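Local coordinates for exopolyphosphatase-related protein (Archaeoglobus fulgidus, PDB 3LLV), which is of uncertain function as a whole, may bind nucleic acid, and carries an N-terminal TrkA-N domain with the Rossmann fold of NAD(P)-binding proteins, at residues A[120-123]-A[124-127]; A[107-110]-A[111-115]; A[86-89]-A[90-94]; A[61-64]-A[65-68]. One frame throughout, in Å; residues are numbered along the deposited sequence. Where two conformers were deposited one is given.

Interaction 1. Residues A[120-123]-A[124-127]; sequences VVLV and ADAV
Leu122 and Val123, the last residue of strand 119-122 and the first of helix 123-137, offer their carbonyl oxygens to the opening turn of the helix. Leu122 O accepts from Ala126 N at 3.1 Å, and Val123 O accepts from Val127 N at 2.9 Å; both bonds are nearly straight. Leu122 thus stands at the N-cap with an apolar side chain that cannot cap the helix itself. Asp125, three residues on, reaches the amide of Leu122 through a water. That water accepts from Leu122 N at 2.9 Å and donates to Asp125 OD2 at 3.0 Å and to Val120 O at 3.2 Å, so a bridge replaces the direct side-chain bond of a capping box. With CG anti to its carbonyl carbon (chi1 -76°), the Asp125 carboxylate turns back toward the strand, and OD2 lies 3.7 Å from Leu122 CD1 as the two side chains pass at a slant. With alanine in place of Asp125, the water would probably lose its carboxylate partner and be held by the two backbone atoms alone. The CB of Val123 points away overall, yet CG1 meets Val127 CG2 at 4.2 Å, a small apolar pair on one side of the helix. Backbone bonds from Val121 and Val123 to strand 99-103 fix the outermost strand from which the helix leaves. The chemistry is that of an abrupt strand-to-helix switch, in which a negative side chain near the helix N terminus would probably interact favourably with the helix dipole while a water links its carboxylate to the amide of the N-cap residue.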
ATOM      1  N   VAL A 120     -11.030  -1.835  -0.606  1.00 10.08           N
ATOM      2  CA  VAL A 120     -10.340  -3.104  -0.612  1.00 10.27           C
ATOM      3  C   VAL A 120     -10.073  -3.546  -2.059  1.00 11.43           C
ATOM      4  O   VAL A 120     -10.987  -3.553  -2.890  1.00 12.55           O
ATOM      5  CB  VAL A 120     -11.130  -4.147   0.184  1.00 10.60           C
ATOM      6  CG1 VAL A 120     -10.620  -5.582  -0.119  1.00 11.39           C
ATOM      7  CG2 VAL A 120     -11.046  -3.820   1.664  1.00 11.13           C
ATOM      8  N   VAL A 121      -8.824  -3.902  -2.358  1.00 11.38           N
ATOM      9  CA  VAL A 121      -8.504  -4.529  -3.637  1.00 11.40           C
ATOM     10  C   VAL A 121      -8.384  -6.020  -3.339  1.00 10.63           C
ATOM     11  O   VAL A 121      -7.408  -6.451  -2.735  1.00 10.42           O
ATOM     12  CB  VAL A 121      -7.195  -3.972  -4.204  1.00 12.35           C
ATOM     13  CG1 VAL A 121      -6.666  -4.838  -5.380  1.00 13.49           C
ATOM     14  CG2 VAL A 121      -7.393  -2.522  -4.660  1.00 12.96           C
ATOM     15  N   LEU A 122      -9.381  -6.776  -3.721  1.00 10.05           N
ATOM     16  CA  LEU A 122      -9.304  -8.207  -3.578  1.00  9.87           C
ATOM     17  C   LEU A 122      -8.493  -8.778  -4.708  1.00  8.79           C
ATOM     18  O   LEU A 122      -8.776  -8.513  -5.799  1.00  9.08           O
ATOM     19  CB  LEU A 122     -10.697  -8.832  -3.655  1.00 10.49           C
ATOM     20  CG  LEU A 122     -11.560  -8.780  -2.411  1.00 12.47           C
ATOM     21  CD1 LEU A 122     -12.947  -9.362  -2.715  1.00 15.62           C
ATOM     22  CD2 LEU A 122     -10.944  -9.547  -1.319  1.00 14.96           C
ATOM     23  N   VAL A 123      -7.531  -9.619  -4.394  1.00  8.11           N
ATOM     24  CA  VAL A 123      -6.630 -10.160  -5.415  1.00  8.17           C
ATOM     25  C   VAL A 123      -7.439 -10.868  -6.503  1.00  8.56           C
ATOM     26  O   VAL A 123      -7.210 -10.642  -7.693  1.00  9.08           O
ATOM     27  CB  VAL A 123      -5.530 -11.023  -4.798  1.00  9.89           C
ATOM     28  CG1 VAL A 123      -4.674 -11.697  -5.898  1.00 10.98           C
ATOM     29  CG2 VAL A 123      -4.644 -10.106  -3.960  1.00  7.91           C
ATOM     30  N   ALA A 124      -8.431 -11.654  -6.090  1.00  9.29           N
ATOM     31  CA  ALA A 124      -9.214 -12.433  -7.051  1.00  9.45           C
ATOM     32  C   ALA A 124      -9.961 -11.513  -8.010  1.00 10.02           C
ATOM     33  O   ALA A 124     -10.057 -11.809  -9.188  1.00 10.72           O
ATOM     34  CB  ALA A 124     -10.185 -13.361  -6.358  1.00 10.89           C
ATOM     35  N   ASP A 125     -10.516 -10.420  -7.494  1.00  9.40           N
ATOM     36  CA  ASP A 125     -11.179  -9.414  -8.353  1.00 10.66           C
ATOM     37  C   ASP A 125     -10.205  -8.764  -9.347  1.00 10.27           C
ATOM     38  O   ASP A 125     -10.545  -8.568 -10.519  1.00 10.18           O
ATOM     39  CB  ASP A 125     -11.809  -8.284  -7.516  1.00 11.20           C
ATOM     40  CG  ASP A 125     -13.093  -8.680  -6.833  1.00 16.03           C
ATOM     41  OD1 ASP A 125     -13.611  -9.801  -7.067  1.00 17.23           O
ATOM     42  OD2 ASP A 125     -13.594  -7.842  -6.035  1.00 18.02           O
ATOM     43  N   ALA A 126      -9.017  -8.392  -8.860  1.00  9.84           N
ATOM     44  CA  ALA A 126      -7.982  -7.790  -9.697  1.00  8.92           C
ATOM     45  C   ALA A 126      -7.549  -8.736 -10.827  1.00  8.94           C
ATOM     46  O   ALA A 126      -7.416  -8.345 -11.990  1.00  7.43           O
ATOM     47  CB  ALA A 126      -6.786  -7.368  -8.818  1.00  8.73           C
ATOM     48  N   VAL A 127      -7.392 -10.006 -10.476  1.00  8.87           N
ATOM     49  CA  VAL A 127      -6.999 -11.033 -11.447  1.00  8.90           C
ATOM     50  C   VAL A 127      -8.134 -11.249 -12.458  1.00  8.74           C
ATOM     51  O   VAL A 127      -7.912 -11.287 -13.673  1.00  7.94           O
ATOM     52  CB  VAL A 127      -6.605 -12.335 -10.738  1.00  8.41           C
ATOM     53  CG1 VAL A 127      -6.506 -13.509 -11.733  1.00  7.91           C
ATOM     54  CG2 VAL A 127      -5.224 -12.142 -10.043  1.00  7.08           C
TER
HETATM   55  O   HOH W   1     -11.678  -5.727  -5.168  1.00 16.21           O

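Interaction 2. Residues A[107-110]-A[111-115]; sequences KKKE and EFEEA
Lys109 and Glu113 meet one turn apart through the lysine's aliphatic part: Glu113 OE2 comes within 3.2 Å of Lys109 CE, while Lys109 NZ remains 4.2 Å from the same oxygen, too far for a salt bridge. The other oxygen of Glu113, OE1, lies 3.4 Å from Glu110 OE1 with the carboxylate planes 77° apart. Glu110 is bent at chi2 (58°), which also carries its OE2 to 3.3 Å from Glu114 OE1. Three carboxylates this close would be expected to favour proton uptake or counter-ions. A leucine in place of Glu113 would probably deprive Lys109 of its nearby opposite charge. The turn belongs to the beta-alpha-beta crossover of strand 99-103, helix 109-114 and strand 119-122 in the Rossmann fold, and the buried Phe112 packs on both strands and on Leu85 of helix 81-94. Lys108 O sits in the plane of the Phe112 ring, 3.2 Å from CD2 at its edge, while also accepting from Phe112 N. Glu111 runs beside Lys108 in the same direction, with OE1 3.6 Å from Lys108 CG; the ammonium group continues past it to a salt bridge with Glu82. Farther out, a water donates to Lys107 O and accepts from Glu111 N at 2.9 Å, splicing the preceding turn to the helix.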
ATOM      1  N   LYS A 107     -13.284 -13.855   2.076  1.00  6.02           N
ATOM      2  CA  LYS A 107     -14.007 -13.881   3.351  1.00  6.38           C
ATOM      3  C   LYS A 107     -13.587 -12.757   4.311  1.00  6.83           C
ATOM      4  O   LYS A 107     -14.339 -12.398   5.224  1.00  7.38           O
ATOM      5  CB  LYS A 107     -13.879 -15.250   4.043  1.00  6.79           C
ATOM      6  CG  LYS A 107     -12.474 -15.514   4.612  1.00  6.87           C
ATOM      7  CD  LYS A 107     -12.406 -16.937   5.176  1.00  4.11           C
ATOM      8  CE  LYS A 107     -11.016 -17.281   5.691  1.00  6.20           C
ATOM      9  NZ  LYS A 107     -11.055 -18.482   6.564  1.00  2.40           N
ATOM     10  N   LYS A 108     -12.397 -12.207   4.082  1.00  6.98           N
ATOM     11  CA  LYS A 108     -11.816 -11.185   4.962  1.00  7.04           C
ATOM     12  C   LYS A 108     -12.145  -9.758   4.564  1.00  7.34           C
ATOM     13  O   LYS A 108     -11.789  -8.832   5.286  1.00  6.51           O
ATOM     14  CB  LYS A 108     -10.289 -11.385   5.088  1.00  6.62           C
ATOM     15  CG  LYS A 108      -9.927 -12.741   5.714  1.00  6.66           C
ATOM     16  CD  LYS A 108      -8.442 -12.899   5.978  1.00  7.15           C
ATOM     17  CE  LYS A 108      -8.194 -14.297   6.589  1.00  5.24           C
ATOM     18  NZ  LYS A 108      -6.779 -14.573   6.957  1.00  5.39           N
ATOM     19  N   LYS A 109     -12.851  -9.560   3.449  1.00  7.86           N
ATOM     20  CA  LYS A 109     -13.107  -8.202   2.960  1.00  8.11           C
ATOM     21  C   LYS A 109     -13.808  -7.350   4.037  1.00  8.68           C
ATOM     22  O   LYS A 109     -13.403  -6.212   4.308  1.00  8.21           O
ATOM     23  CB  LYS A 109     -13.895  -8.214   1.631  1.00  8.44           C
ATOM     24  CG  LYS A 109     -14.104  -6.835   1.016  1.00 10.17           C
ATOM     25  CD  LYS A 109     -14.883  -6.916  -0.296  1.00 12.18           C
ATOM     26  CE  LYS A 109     -15.432  -5.557  -0.725  1.00 15.36           C
ATOM     27  NZ  LYS A 109     -16.287  -5.622  -1.947  1.00 15.55           N
ATOM     28  N   GLU A 110     -14.846  -7.914   4.646  1.00  8.90           N
ATOM     29  CA  GLU A 110     -15.674  -7.178   5.599  1.00  9.79           C
ATOM     30  C   GLU A 110     -14.878  -6.689   6.803  1.00  9.77           C
ATOM     31  O   GLU A 110     -15.016  -5.531   7.204  1.00  8.77           O
ATOM     32  CB  GLU A 110     -16.874  -8.008   6.061  1.00 10.05           C
ATOM     33  CG  GLU A 110     -17.821  -7.249   7.015  1.00 13.78           C
ATOM     34  CD  GLU A 110     -18.395  -5.952   6.420  1.00 19.13           C
ATOM     35  OE1 GLU A 110     -18.407  -5.797   5.174  1.00 21.60           O
ATOM     36  OE2 GLU A 110     -18.855  -5.085   7.208  1.00 21.18           O
ATOM     37  N   GLU A 111     -14.040  -7.562   7.363  1.00 10.65           N
ATOM     38  CA  GLU A 111     -13.214  -7.151   8.502  1.00 11.55           C
ATOM     39  C   GLU A 111     -12.239  -6.019   8.156  1.00 11.88           C
ATOM     40  O   GLU A 111     -11.966  -5.165   9.005  1.00 12.11           O
ATOM     41  CB  GLU A 111     -12.510  -8.330   9.171  1.00 12.09           C
ATOM     42  CG  GLU A 111     -11.329  -8.883   8.423  1.00 12.54           C
ATOM     43  CD  GLU A 111     -10.638 -10.027   9.167  1.00 14.69           C
ATOM     44  OE1 GLU A 111      -9.723 -10.632   8.578  1.00 16.16           O
ATOM     45  OE2 GLU A 111     -10.995 -10.322  10.330  1.00 16.42           O
ATOM     46  N   PHE A 112     -11.745  -5.983   6.911  1.00 12.07           N
ATOM     47  CA  PHE A 112     -10.900  -4.866   6.491  1.00 11.74           C
ATOM     48  C   PHE A 112     -11.721  -3.575   6.383  1.00 11.87           C
ATOM     49  O   PHE A 112     -11.268  -2.500   6.806  1.00 12.46           O
ATOM     50  CB  PHE A 112     -10.157  -5.189   5.192  1.00 11.32           C
ATOM     51  CG  PHE A 112      -8.909  -6.009   5.404  1.00 10.24           C
ATOM     52  CD1 PHE A 112      -7.663  -5.381   5.525  1.00  9.88           C
ATOM     53  CD2 PHE A 112      -8.986  -7.384   5.531  1.00 11.82           C
ATOM     54  CE1 PHE A 112      -6.528  -6.129   5.744  1.00  8.79           C
ATOM     55  CE2 PHE A 112      -7.855  -8.148   5.744  1.00 10.33           C
ATOM     56  CZ  PHE A 112      -6.608  -7.510   5.857  1.00 10.12           C
ATOM     57  N   GLU A 113     -12.928  -3.686   5.852  1.00 11.43           N
ATOM     58  CA  GLU A 113     -13.818  -2.531   5.800  1.00 12.03           C
ATOM     59  C   GLU A 113     -14.133  -2.034   7.210  1.00 11.31           C
ATOM     60  O   GLU A 113     -14.017  -0.838   7.484  1.00 12.04           O
ATOM     61  CB  GLU A 113     -15.078  -2.840   4.959  1.00 11.69           C
ATOM     62  CG  GLU A 113     -14.658  -3.100   3.496  1.00 15.74           C
ATOM     63  CD  GLU A 113     -15.807  -3.296   2.558  1.00 21.85           C
ATOM     64  OE1 GLU A 113     -16.922  -3.580   3.034  1.00 26.10           O
ATOM     65  OE2 GLU A 113     -15.584  -3.173   1.331  1.00 22.74           O
ATOM     66  N   GLU A 114     -14.456  -2.962   8.115  1.00 11.88           N
ATOM     67  CA  GLU A 114     -14.753  -2.624   9.519  1.00 12.42           C
ATOM     68  C   GLU A 114     -13.572  -1.964  10.241  1.00 11.88           C
ATOM     69  O   GLU A 114     -13.759  -1.093  11.118  1.00 12.55           O
ATOM     70  CB  GLU A 114     -15.219  -3.872  10.269  1.00 12.93           C
ATOM     71  CG  GLU A 114     -16.598  -4.342   9.821  1.00 16.72           C
ATOM     72  CD  GLU A 114     -17.004  -5.718  10.378  1.00 21.65           C
ATOM     73  OE1 GLU A 114     -18.205  -6.050  10.285  1.00 22.52           O
ATOM     74  OE2 GLU A 114     -16.132  -6.473  10.879  1.00 24.60           O
ATOM     75  N   ALA A 115     -12.367  -2.383   9.872  1.00 11.26           N
ATOM     76  CA  ALA A 115     -11.139  -1.809  10.449  1.00 10.69           C
ATOM     77  C   ALA A 115     -10.701  -0.491   9.797  1.00 11.11           C
ATOM     78  O   ALA A 115      -9.669   0.077  10.182  1.00 11.65           O
ATOM     79  CB  ALA A 115     -10.014  -2.843  10.417  1.00 10.95           C
TER
HETATM   80  O   HOH W   2     -14.390 -10.393   7.109  1.00 12.30           O

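Interaction 3. Residues A[86-89]-A[90-94]; sequences KILK and ALRSV
Leu91 N donates to Ile87 O at 2.9 Å in an almost straight bond (171°), and Arg92 N reaches Leu88 O over the same distance. Ala90 N bonds to Lys86 O and Ser93 N to Lys89 O, the latter more bent, so four consecutive amides carry the alpha-helical pattern through this turn. Arg92 turns its polar end out of the helix: CG lies anti to its carbonyl carbon, and a bend at chi2 (-80°) swings the guanidinium toward the loops beyond. There NE, NH1 and NH2 donate to the backbone oxygens of Gly116, Ser95 and Val97 respectively, three carbonyls that hold the group's rotation. Helix 81-94 is the crossover between strands 73-76 and 99-103 of the Rossmann sheet, and this clamp fastens its C-terminal part to the loops before strands 99-103 and 119-122. Along the helix, Leu88 CD1 touches Arg92 CG at 3.9 Å, the two side chains slanting past each other. Ala90 CB rests 3.5 Å from Lys86 O. Ile87 and Leu91 face Tyr63 of helix 60-65, and Leu91 also reaches Val74 and Ala99 of the sheet.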
ATOM      1  N   LYS A  86      -3.099  -5.713  10.571  1.00 10.34           N
ATOM      2  CA  LYS A  86      -2.334  -5.080  11.640  1.00 10.94           C
ATOM      3  C   LYS A  86      -1.837  -3.704  11.218  1.00 11.16           C
ATOM      4  O   LYS A  86      -1.878  -2.745  12.024  1.00 12.11           O
ATOM      5  CB  LYS A  86      -1.178  -5.973  12.059  1.00 11.05           C
ATOM      6  CG  LYS A  86      -1.598  -7.123  12.941  1.00 12.77           C
ATOM      7  CD  LYS A  86      -0.391  -8.005  13.236  1.00 15.86           C
ATOM      8  CE  LYS A  86      -0.593  -8.837  14.491  1.00 21.03           C
ATOM      9  NZ  LYS A  86      -1.799  -9.706  14.402  1.00 22.20           N
ATOM     10  N   ILE A  87      -1.403  -3.594   9.962  1.00 10.20           N
ATOM     11  CA  ILE A  87      -0.918  -2.317   9.443  1.00 10.69           C
ATOM     12  C   ILE A  87      -2.051  -1.302   9.410  1.00 10.27           C
ATOM     13  O   ILE A  87      -1.909  -0.155   9.879  1.00 10.49           O
ATOM     14  CB  ILE A  87      -0.338  -2.481   8.019  1.00 10.33           C
ATOM     15  CG1 ILE A  87       0.970  -3.302   8.062  1.00 10.18           C
ATOM     16  CG2 ILE A  87      -0.183  -1.131   7.352  1.00 10.68           C
ATOM     17  CD1 ILE A  87       1.396  -3.783   6.698  1.00 10.15           C
ATOM     18  N   LEU A  88      -3.200  -1.742   8.906  1.00 10.88           N
ATOM     19  CA  LEU A  88      -4.361  -0.860   8.767  1.00 11.20           C
ATOM     20  C   LEU A  88      -4.815  -0.376  10.160  1.00 11.61           C
ATOM     21  O   LEU A  88      -5.165   0.785  10.319  1.00 11.66           O
ATOM     22  CB  LEU A  88      -5.505  -1.617   8.077  1.00 11.15           C
ATOM     23  CG  LEU A  88      -6.885  -0.930   8.020  1.00 11.07           C
ATOM     24  CD1 LEU A  88      -6.780   0.411   7.274  1.00 10.76           C
ATOM     25  CD2 LEU A  88      -7.921  -1.853   7.348  1.00 11.04           C
ATOM     26  N   LYS A  89      -4.815  -1.270  11.151  1.00 11.00           N
ATOM     27  CA  LYS A  89      -5.245  -0.884  12.496  1.00 11.13           C
ATOM     28  C   LYS A  89      -4.271   0.110  13.134  1.00 11.20           C
ATOM     29  O   LYS A  89      -4.715   1.041  13.807  1.00 11.10           O
ATOM     30  CB  LYS A  89      -5.400  -2.130  13.364  1.00 11.60           C
ATOM     31  CG  LYS A  89      -6.689  -2.909  13.006  1.00 10.82           C
ATOM     32  CD  LYS A  89      -6.830  -4.217  13.797  1.00 13.55           C
ATOM     33  CE  LYS A  89      -8.068  -4.971  13.347  1.00 14.10           C
ATOM     34  NZ  LYS A  89      -8.207  -6.309  13.985  1.00 13.55           N
ATOM     35  N   ALA A  90      -2.964  -0.106  12.935  1.00 11.22           N
ATOM     36  CA  ALA A  90      -1.926   0.833  13.411  1.00 10.40           C
ATOM     37  C   ALA A  90      -2.130   2.216  12.784  1.00 10.34           C
ATOM     38  O   ALA A  90      -2.143   3.252  13.481  1.00 10.05           O
ATOM     39  CB  ALA A  90      -0.491   0.304  13.105  1.00 11.40           C
ATOM     40  N   LEU A  91      -2.295   2.222  11.463  1.00 10.27           N
ATOM     41  CA  LEU A  91      -2.551   3.438  10.726  1.00 10.50           C
ATOM     42  C   LEU A  91      -3.768   4.151  11.281  1.00 10.48           C
ATOM     43  O   LEU A  91      -3.694   5.334  11.599  1.00 10.73           O
ATOM     44  CB  LEU A  91      -2.737   3.136   9.222  1.00 10.98           C
ATOM     45  CG  LEU A  91      -3.000   4.374   8.365  1.00 10.84           C
ATOM     46  CD1 LEU A  91      -1.835   5.386   8.406  1.00 13.08           C
ATOM     47  CD2 LEU A  91      -3.321   3.971   6.905  1.00 12.39           C
ATOM     48  N   ARG A  92      -4.874   3.423  11.406  1.00 10.63           N
ATOM     49  CA  ARG A  92      -6.140   4.007  11.856  1.00 11.67           C
ATOM     50  C   ARG A  92      -6.150   4.534  13.303  1.00 13.03           C
ATOM     51  O   ARG A  92      -6.966   5.425  13.657  1.00 14.62           O
ATOM     52  CB  ARG A  92      -7.274   3.019  11.575  1.00 10.85           C
ATOM     53  CG  ARG A  92      -7.655   3.002  10.119  1.00 12.14           C
ATOM     54  CD  ARG A  92      -8.574   4.196   9.784  1.00 10.98           C
ATOM     55  NE  ARG A  92      -8.800   4.269   8.334  1.00 12.27           N
ATOM     56  CZ  ARG A  92      -8.026   4.920   7.473  1.00  8.53           C
ATOM     57  NH1 ARG A  92      -6.948   5.582   7.866  1.00 11.60           N
ATOM     58  NH2 ARG A  92      -8.285   4.855   6.181  1.00 10.95           N
ATOM     59  N   SER A  93      -5.258   3.984  14.126  1.00 13.68           N
ATOM     60  CA  SER A  93      -5.098   4.457  15.501  0.50 13.54           C
ATOM     61  C   SER A  93      -4.498   5.866  15.521  1.00 13.21           C
ATOM     62  O   SER A  93      -4.635   6.582  16.511  1.00 13.84           O
ATOM     63  CB  SER A  93      -4.229   3.500  16.308  0.50 14.17           C
ATOM     64  OG  SER A  93      -2.859   3.707  16.006  0.50 14.85           O
ATOM     65  N   VAL A  94      -3.848   6.253  14.418  1.00 11.84           N
ATOM     66  CA  VAL A  94      -3.189   7.565  14.258  1.00 11.92           C
ATOM     67  C   VAL A  94      -3.942   8.535  13.334  1.00 11.61           C
ATOM     68  O   VAL A  94      -3.999   9.736  13.630  1.00 10.82           O
ATOM     69  CB  VAL A  94      -1.732   7.395  13.721  1.00 12.18           C
ATOM     70  CG1 VAL A  94      -1.041   8.751  13.503  1.00 12.85           C
ATOM     71  CG2 VAL A  94      -0.899   6.529  14.692  1.00 12.18           C
TER

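Interaction 4. Residues A[61-64]-A[65-68]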
ATOM      1  N   SER A  61       4.186   4.879  16.036  1.00  9.25           N
ATOM      2  CA  SER A  61       5.085   6.029  16.091  1.00  9.75           C
ATOM      3  C   SER A  61       5.642   6.388  14.716  1.00 10.50           C
ATOM      4  O   SER A  61       5.943   7.561  14.460  1.00 12.52           O
ATOM      5  CB  SER A  61       6.238   5.794  17.063  1.00  8.16           C
ATOM      6  OG  SER A  61       5.756   5.619  18.383  1.00  7.39           O
ATOM      7  N   PHE A  62       5.787   5.392  13.837  1.00 11.23           N
ATOM      8  CA  PHE A  62       6.182   5.696  12.466  1.00 11.57           C
ATOM      9  C   PHE A  62       5.163   6.619  11.800  1.00 11.42           C
ATOM     10  O   PHE A  62       5.526   7.648  11.212  1.00 11.74           O
ATOM     11  CB  PHE A  62       6.373   4.422  11.623  1.00 11.24           C
ATOM     12  CG  PHE A  62       6.619   4.723  10.178  1.00 12.12           C
ATOM     13  CD1 PHE A  62       7.829   5.293   9.742  1.00 11.25           C
ATOM     14  CD2 PHE A  62       5.630   4.489   9.254  1.00 11.14           C
ATOM     15  CE1 PHE A  62       8.018   5.593   8.396  1.00 10.54           C
ATOM     16  CE2 PHE A  62       5.836   4.770   7.916  1.00 12.58           C
ATOM     17  CZ  PHE A  62       7.027   5.339   7.491  1.00 12.51           C
ATOM     18  N   TYR A  63       3.883   6.276  11.927  1.00 11.48           N
ATOM     19  CA  TYR A  63       2.824   7.108  11.338  1.00 10.60           C
ATOM     20  C   TYR A  63       2.754   8.486  11.949  1.00 10.92           C
ATOM     21  O   TYR A  63       2.504   9.467  11.247  1.00 11.56           O
ATOM     22  CB  TYR A  63       1.457   6.407  11.377  1.00 10.99           C
ATOM     23  CG  TYR A  63       1.505   5.154  10.559  1.00 10.68           C
ATOM     24  CD1 TYR A  63       1.812   5.200   9.185  1.00  9.88           C
ATOM     25  CD2 TYR A  63       1.285   3.920  11.144  1.00 10.84           C
ATOM     26  CE1 TYR A  63       1.895   4.029   8.436  1.00 11.59           C
ATOM     27  CE2 TYR A  63       1.354   2.752  10.399  1.00 11.97           C
ATOM     28  CZ  TYR A  63       1.665   2.810   9.054  1.00 10.63           C
ATOM     29  OH  TYR A  63       1.764   1.623   8.359  1.00  9.72           O
ATOM     30  N   ARG A  64       3.059   8.565  13.237  1.00 11.41           N
ATOM     31  CA  ARG A  64       3.111   9.848  13.938  1.00 11.53           C
ATOM     32  C   ARG A  64       4.283  10.738  13.494  1.00 11.35           C
ATOM     33  O   ARG A  64       4.220  11.969  13.667  1.00 12.74           O
ATOM     34  CB  ARG A  64       3.138   9.628  15.458  1.00 11.39           C
ATOM     35  CG  ARG A  64       1.868   8.984  15.974  1.00 13.65           C
ATOM     36  CD  ARG A  64       1.764   9.034  17.491  1.00 11.27           C
ATOM     37  NE  ARG A  64       0.527   8.392  17.940  1.00 15.42           N
ATOM     38  CZ  ARG A  64      -0.681   8.941  17.928  1.00 17.86           C
ATOM     39  NH1 ARG A  64      -0.876  10.193  17.516  1.00 19.37           N
ATOM     40  NH2 ARG A  64      -1.712   8.228  18.356  1.00 20.31           N
ATOM     41  N   SER A  65       5.324  10.139  12.911  1.00  9.36           N
ATOM     42  CA  SER A  65       6.463  10.898  12.401  1.00  9.23           C
ATOM     43  C   SER A  65       6.224  11.481  11.002  1.00  8.65           C
ATOM     44  O   SER A  65       6.965  12.356  10.567  1.00  8.85           O
ATOM     45  CB  SER A  65       7.739  10.043  12.423  1.00  9.12           C
ATOM     46  OG  SER A  65       7.738   9.064  11.396  1.00  7.76           O
ATOM     47  N   LEU A  66       5.187  11.004  10.313  1.00  8.52           N
ATOM     48  CA  LEU A  66       4.873  11.485   8.955  1.00  8.63           C
ATOM     49  C   LEU A  66       3.855  12.618   8.969  1.00  8.96           C
ATOM     50  O   LEU A  66       3.026  12.712   9.881  1.00  9.19           O
ATOM     51  CB  LEU A  66       4.336  10.343   8.095  1.00  8.25           C
ATOM     52  CG  LEU A  66       5.222   9.122   7.828  1.00  7.11           C
ATOM     53  CD1 LEU A  66       4.383   8.037   7.166  1.00  5.10           C
ATOM     54  CD2 LEU A  66       6.431   9.484   6.960  1.00  7.61           C
ATOM     55  N   ASP A  67       3.925  13.483   7.961  1.00  9.32           N
ATOM     56  CA  ASP A  67       2.899  14.499   7.778  1.00  9.76           C
ATOM     57  C   ASP A  67       1.866  13.895   6.845  1.00  9.47           C
ATOM     58  O   ASP A  67       2.040  13.888   5.631  1.00  9.79           O
ATOM     59  CB  ASP A  67       3.495  15.777   7.187  1.00  9.95           C
ATOM     60  CG  ASP A  67       2.474  16.906   7.074  1.00 11.25           C
ATOM     61  OD1 ASP A  67       2.870  18.095   7.166  1.00 12.68           O
ATOM     62  OD2 ASP A  67       1.273  16.611   6.887  1.00 13.14           O
ATOM     63  N   LEU A  68       0.789  13.397   7.396  1.00  9.57           N
ATOM     64  CA  LEU A  68      -0.179  12.668   6.635  1.00  9.47           C
ATOM     65  C   LEU A  68      -1.378  13.476   6.194  1.00  9.91           C
ATOM     66  O   LEU A  68      -2.253  12.962   5.531  1.00 10.03           O
ATOM     67  CB  LEU A  68      -0.677  11.497   7.445  1.00  9.06           C
ATOM     68  CG  LEU A  68       0.265  10.374   7.785  1.00  8.23           C
ATOM     69  CD1 LEU A  68      -0.385   9.549   8.812  1.00  6.04           C
ATOM     70  CD2 LEU A  68       0.591   9.568   6.596  1.00  7.90           C
TER
HETATM   71  O   HOH W   3       0.870  11.744  11.516  1.00 16.83           O
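Ser65 N bonds to Phe62 O at 3.0 Å and Leu66 N to Tyr63 O at 3.2 Å, both three residues back and both with the donor well above the carbonyl plane, while the four-residue bonds Ser65 N to Ser61 O and Leu66 N to Phe62 O are weak: the last turn tightens as the chain leaves the helix. Phe62 O is gripped a second time, by Ser65 OG at 2.6 Å. That short bond depends on a chi1 of 74°, which sets OG between the serine's own backbone N and carbonyl carbon and so points it back along the helix. Leu66 lies against two aromatic rings. Its CG sits over one face of the Phe62 ring, 4.2 Å above the plane and offset toward the rim, and its CD1 is 3.7 Å from Phe62 CE2; the same methyl meets Tyr63 CD1 at 4.3 Å, approaching that ring obliquely. Leu68 CD1 also touches Tyr63 O. A water donates to Tyr63 O and, at 2.9 Å, to Leu66 O, holding the exit of the turn together. Helix 60-65, linking strands 51-54 and 73-76, packs on the parallel Rossmann sheet. Tyr63 packs on Ile87, Leu91 and Val94 of helix 81-94 and bonds through OH to Pro57 O, whereas Leu66 and Leu68 reach Ile10 of strand 9-12, Phe62 reaches Val35 and Leu66 reaches Leu33, both of strand 32-36.

In the fold
From the N terminus the order is interaction 4 (61-68), interaction 3 (86-94), interaction 2 (107-115) and interaction 1 (120-127). Each closes one local turn before the next opens, so none nests or crosses. Interaction 4 leads out of helix 60-65 toward strand 73-76 and leans on interaction 3, where Leu91 CD1 lies 3.7 Å from Tyr63 CD1. Helix 81-94 meets interaction 2, with Leu88 and Arg92 beside Ala115. Interaction 2 packs against interaction 1, Val120 lying on Phe112 and Lys109. Successive contacts form a chain of touches from helix 60-65 through helices 81-94 and 109-114 to the edge strand 119-122, while interactions 1 and 4, centres about 28 Å apart, occupy opposite sides of the chain's centre.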